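Local coordinates for protein fructuronate-tagaturonate epimerase UxaE from Cohnella laeviribosi in complex with 1 glycerol (Cohnella laeviribosi, PDB 6IL9) that probably interconverts fructuronate and tagaturonate by epimerisation, as a zinc-binding TIM-barrel isomerase, at residues Leu120-Ile125 / His364-Gly369; Gly156-His161 / Met178-Cys183. All coordinates share one frame; numbering follows the deposited sequence.

Contact 1. Residues Leu120-Ile125 / His364-Gly369; sequences LAQQSI and HVKTAG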
# COMPACT_ATOMS: atom_id res chain seq x y z
N LEU A 120 4.40 6.44 0.68
CA LEU A 120 4.02 6.52 2.10
C LEU A 120 2.52 6.62 2.29
O LEU A 120 2.02 6.30 3.37
CB LEU A 120 4.66 7.74 2.76
CG LEU A 120 6.11 7.71 3.17
CD1 LEU A 120 6.41 9.09 3.72
CD2 LEU A 120 6.31 6.66 4.26
N ALA A 121 1.81 7.12 1.29
CA ALA A 121 0.36 7.24 1.30
C ALA A 121 -0.18 6.17 0.38
O ALA A 121 -0.05 6.27 -0.85
CB ALA A 121 -0.09 8.64 0.86
N GLN A 122 -0.78 5.13 0.95
CA GLN A 122 -1.30 4.04 0.12
C GLN A 122 -2.42 3.38 0.89
O GLN A 122 -2.17 2.76 1.92
CB GLN A 122 -0.19 3.04 -0.20
CG GLN A 122 -0.71 1.76 -0.84
CD GLN A 122 0.10 0.55 -0.44
OE1 GLN A 122 1.22 0.37 -0.90
NE2 GLN A 122 -0.46 -0.29 0.42
N GLN A 123 -3.65 3.50 0.39
CA GLN A 123 -4.79 2.80 0.97
C GLN A 123 -5.76 2.45 -0.15
O GLN A 123 -5.86 3.19 -1.14
CB GLN A 123 -5.51 3.64 2.04
CG GLN A 123 -4.81 3.70 3.41
CD GLN A 123 -4.87 2.37 4.14
OE1 GLN A 123 -5.83 2.10 4.87
NE2 GLN A 123 -3.86 1.53 3.95
N SER A 124 -6.44 1.33 0.00
CA SER A 124 -7.46 0.91 -0.95
C SER A 124 -8.81 1.52 -0.60
O SER A 124 -9.04 1.98 0.53
CB SER A 124 -7.60 -0.62 -0.98
OG SER A 124 -8.19 -1.10 0.22
N ILE A 125 -9.72 1.51 -1.58
CA ILE A 125 -11.08 1.97 -1.37
C ILE A 125 -11.75 1.18 -0.25
O ILE A 125 -12.44 1.74 0.60
CB ILE A 125 -11.88 1.88 -2.69
CG1 ILE A 125 -11.34 2.88 -3.71
CG2 ILE A 125 -13.35 2.13 -2.43
CD1 ILE A 125 -11.54 4.33 -3.29
N HIS A 364 8.37 -3.02 -7.41
CA HIS A 364 7.48 -2.44 -6.42
C HIS A 364 6.96 -3.56 -5.54
O HIS A 364 6.53 -4.60 -6.05
CB HIS A 364 6.31 -1.69 -7.07
CG HIS A 364 5.50 -0.91 -6.09
ND1 HIS A 364 6.03 0.13 -5.36
CD2 HIS A 364 4.21 -1.04 -5.68
CE1 HIS A 364 5.11 0.63 -4.56
NE2 HIS A 364 3.99 -0.06 -4.73
N VAL A 365 7.00 -3.36 -4.22
CA VAL A 365 6.40 -4.29 -3.26
C VAL A 365 5.41 -3.50 -2.41
O VAL A 365 5.76 -2.42 -1.92
CB VAL A 365 7.46 -4.96 -2.38
CG1 VAL A 365 6.81 -5.77 -1.27
CG2 VAL A 365 8.39 -5.84 -3.23
N LYS A 366 4.20 -4.03 -2.23
CA LYS A 366 3.18 -3.35 -1.43
C LYS A 366 2.97 -4.03 -0.09
O LYS A 366 2.93 -5.26 -0.01
CB LYS A 366 1.84 -3.28 -2.16
CG LYS A 366 1.86 -2.41 -3.39
CD LYS A 366 0.46 -1.92 -3.74
CE LYS A 366 0.51 -1.24 -5.10
NZ LYS A 366 -0.80 -0.67 -5.49
N THR A 367 2.87 -3.22 0.96
CA THR A 367 2.47 -3.63 2.30
C THR A 367 1.38 -2.70 2.80
O THR A 367 1.23 -1.56 2.33
CB THR A 367 3.64 -3.60 3.31
OG1 THR A 367 3.91 -2.24 3.68
CG2 THR A 367 4.89 -4.24 2.73
N ALA A 368 0.62 -3.18 3.79
CA ALA A 368 -0.31 -2.32 4.51
C ALA A 368 -0.67 -2.94 5.85
O ALA A 368 -0.31 -2.41 6.90
CB ALA A 368 -1.57 -2.06 3.67
N GLY A 369 -1.35 -4.09 5.83
CA GLY A 369 -1.84 -4.68 7.06
C GLY A 369 -0.76 -5.09 8.04
O GLY A 369 -1.00 -5.13 9.26
O HOH W 1 2.01 1.29 -3.31
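Q122, on strand 117-124, reaches past the intervening strand 93-96 to strand 363-367 and carries most of the contact with K366, T367 and A368. Its CG lies anti to the backbone N (chi1 170°) and the chain bends at chi2, and the carboxamide ends beside the last residues of that strand. There Q122 NE2 donates to T367 O at 2.8 Å; the bond is bent, 135° at the hydrogen, and the donor stands above the carbonyl plane. The other branch, Q122 OE1, lies over the aliphatic part of K366, 3.7 Å from K366 CD, and accepts a hydrogen bond from a water 2.7 Å away. That water also sits 2.8 Å from H364 NE2, at the edge of the imidazole and in its plane, and joins the amide to the ring. With both ends of the carboxamide held, its rotation is well defined; an alanine here would probably leave T367 O without this donor, the water without one of its partners, and a gap beside the K366 chain. Next along the strand, Q123 starts away from the other segment but folds back, and Q123 NE2 donates to Q122 O at 2.9 Å, in the carbonyl plane on a lone pair. The same nitrogen lies 4.3 Å from A368 CB. Q122 and K366 thus reach into the barrel near the C-terminal ends of two strands that have 93-96 between them, the end at which TIM barrels carry their active sites.

Contact 2. Residues Gly156-His161 / Met178-Cys183; sequences GADGDH and MLTLDC. With ZN (zinc ion), chain C.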
# COMPACT_ATOMS: atom_id res chain seq x y z
N GLY A 156 5.80 9.05 -2.46
CA GLY A 156 4.68 8.88 -3.36
C GLY A 156 3.35 8.61 -2.68
O GLY A 156 3.31 8.26 -1.50
N ALA A 157 2.26 8.75 -3.43
CA ALA A 157 0.91 8.50 -2.94
C ALA A 157 0.16 7.66 -3.96
O ALA A 157 0.01 8.08 -5.12
CB ALA A 157 0.16 9.81 -2.67
N ASP A 158 -0.32 6.49 -3.54
CA ASP A 158 -0.90 5.47 -4.40
C ASP A 158 -2.40 5.35 -4.13
O ASP A 158 -2.80 5.07 -2.99
CB ASP A 158 -0.19 4.14 -4.16
CG ASP A 158 -0.75 2.97 -4.96
OD1 ASP A 158 -1.49 3.16 -5.96
OD2 ASP A 158 -0.41 1.83 -4.58
N GLY A 159 -3.21 5.58 -5.16
CA GLY A 159 -4.61 5.24 -5.10
C GLY A 159 -4.74 3.77 -5.42
O GLY A 159 -4.75 3.38 -6.59
N ASP A 160 -4.80 2.95 -4.38
CA ASP A 160 -4.61 1.51 -4.52
C ASP A 160 -5.93 0.84 -4.86
O ASP A 160 -6.98 1.22 -4.34
CB ASP A 160 -4.04 0.96 -3.21
CG ASP A 160 -3.71 -0.51 -3.29
OD1 ASP A 160 -3.45 -1.02 -4.40
OD2 ASP A 160 -3.71 -1.16 -2.22
N HIS A 161 -5.88 -0.16 -5.74
CA HIS A 161 -7.03 -1.01 -6.06
C HIS A 161 -8.24 -0.20 -6.51
O HIS A 161 -9.37 -0.46 -6.08
CB HIS A 161 -7.43 -1.87 -4.87
CG HIS A 161 -6.75 -3.19 -4.83
ND1 HIS A 161 -7.00 -4.18 -5.75
CD2 HIS A 161 -5.83 -3.69 -3.97
CE1 HIS A 161 -6.26 -5.23 -5.47
NE2 HIS A 161 -5.55 -4.97 -4.39
N MET A 178 0.51 7.89 -7.94
CA MET A 178 0.49 6.52 -8.40
C MET A 178 -0.97 6.09 -8.45
O MET A 178 -1.71 6.36 -7.50
CB MET A 178 1.31 5.62 -7.46
CG MET A 178 1.30 4.15 -7.80
SD MET A 178 2.54 3.22 -6.84
CE MET A 178 2.14 1.58 -7.43
N LEU A 179 -1.40 5.49 -9.55
CA LEU A 179 -2.77 5.04 -9.69
C LEU A 179 -2.76 3.55 -10.02
O LEU A 179 -2.22 3.14 -11.05
CB LEU A 179 -3.51 5.82 -10.78
CG LEU A 179 -4.03 7.21 -10.42
CD1 LEU A 179 -5.18 7.60 -11.34
CD2 LEU A 179 -4.47 7.26 -8.98
N THR A 180 -3.35 2.74 -9.14
CA THR A 180 -3.42 1.30 -9.31
C THR A 180 -4.78 0.93 -9.87
O THR A 180 -5.80 1.12 -9.21
CB THR A 180 -3.20 0.59 -7.97
OG1 THR A 180 -1.88 0.89 -7.50
CG2 THR A 180 -3.37 -0.92 -8.11
N LEU A 181 -4.80 0.39 -11.08
CA LEU A 181 -6.04 -0.01 -11.74
C LEU A 181 -6.29 -1.49 -11.50
O LEU A 181 -5.59 -2.35 -12.07
CB LEU A 181 -6.00 0.29 -13.24
CG LEU A 181 -7.35 0.04 -13.95
CD1 LEU A 181 -8.37 1.02 -13.40
CD2 LEU A 181 -7.21 0.20 -15.46
N ASP A 182 -7.28 -1.79 -10.68
CA ASP A 182 -7.74 -3.16 -10.46
C ASP A 182 -8.56 -3.60 -11.66
O ASP A 182 -9.65 -3.06 -11.90
CB ASP A 182 -8.54 -3.20 -9.16
CG ASP A 182 -8.85 -4.61 -8.70
OD1 ASP A 182 -8.92 -5.53 -9.54
OD2 ASP A 182 -9.03 -4.79 -7.47
N CYS A 183 -8.05 -4.58 -12.41
CA CYS A 183 -8.72 -5.10 -13.60
C CYS A 183 -9.30 -6.50 -13.36
O CYS A 183 -9.61 -7.21 -14.32
CB CYS A 183 -7.76 -5.12 -14.78
SG CYS A 183 -7.12 -3.49 -15.18
ZN ZN C . -3.63 -6.27 -4.88
O HOH W 2 -3.73 -6.91 -2.68
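H161 joins the zinc to D182: its NE2 binds the metal at 2.4 Å, while ND1, the other ring nitrogen, donates to D182 OD2 at 2.7 Å. The carboxylate plane is turned 54° from the imidazole, and ND1 approaches OD2 from above the carboxylate plane. Together with the metal bond, this hydrogen bond fixes the ring's rotation, and the negative charge may make NE2 a stronger zinc ligand. A water, D273 and H343 complete the metal site. Behind D182, S184 holds the second oxygen, D182 OD1.

One layer deeper, T180 OG1 donates to D158 OD1 at 2.8 Å, on the syn lone pair of the carboxylate. The threonine methyl turns instead to the start of the histidine, with T180 CG2 3.5 Å from H161 N, a buried nitrogen for which the model holds no partner. K366 NZ pairs with D158 and D160 and also bonds to T180 OG1, and M178 lies obliquely across D158, its CG 3.5 Å from D158 OD1.

Backbone bonds set the register beneath these groups: M178 N to A157 O, G159 N to M178 O at 2.9 Å, and T180 N to G159 O. At G159 a side chain would crowd L179 CD2. The two strands run parallel, 20° apart, as neighbours in a right-handed beta-alpha-beta unit of the TIM barrel, with the metal ligand at the C-terminal end of its strand.

Overall arrangement
Contacts 1 and 2 lie in one eight-stranded barrel, their centres 9 Å apart. Strands 117-124 and 156-162 are neighbours, joined by a probable hydrogen bond from D158 N to A121 O (2.7 Å), whereas the bond that ties the two contacts together through the interior has 2.7 Å between K366 NZ and D158 OD2. H364 NE2 also packs on M178 CE at 3.7 Å. Zinc is bound directly within contact 2, and the K366 side chain of contact 1 comes within about 6 Å of it. A glycerol, probably from crystallisation, hydrogen-bonds to D160 OD2 and lies about 4 Å from the Q122 side chain, consistent with both contacts lining a substrate pocket.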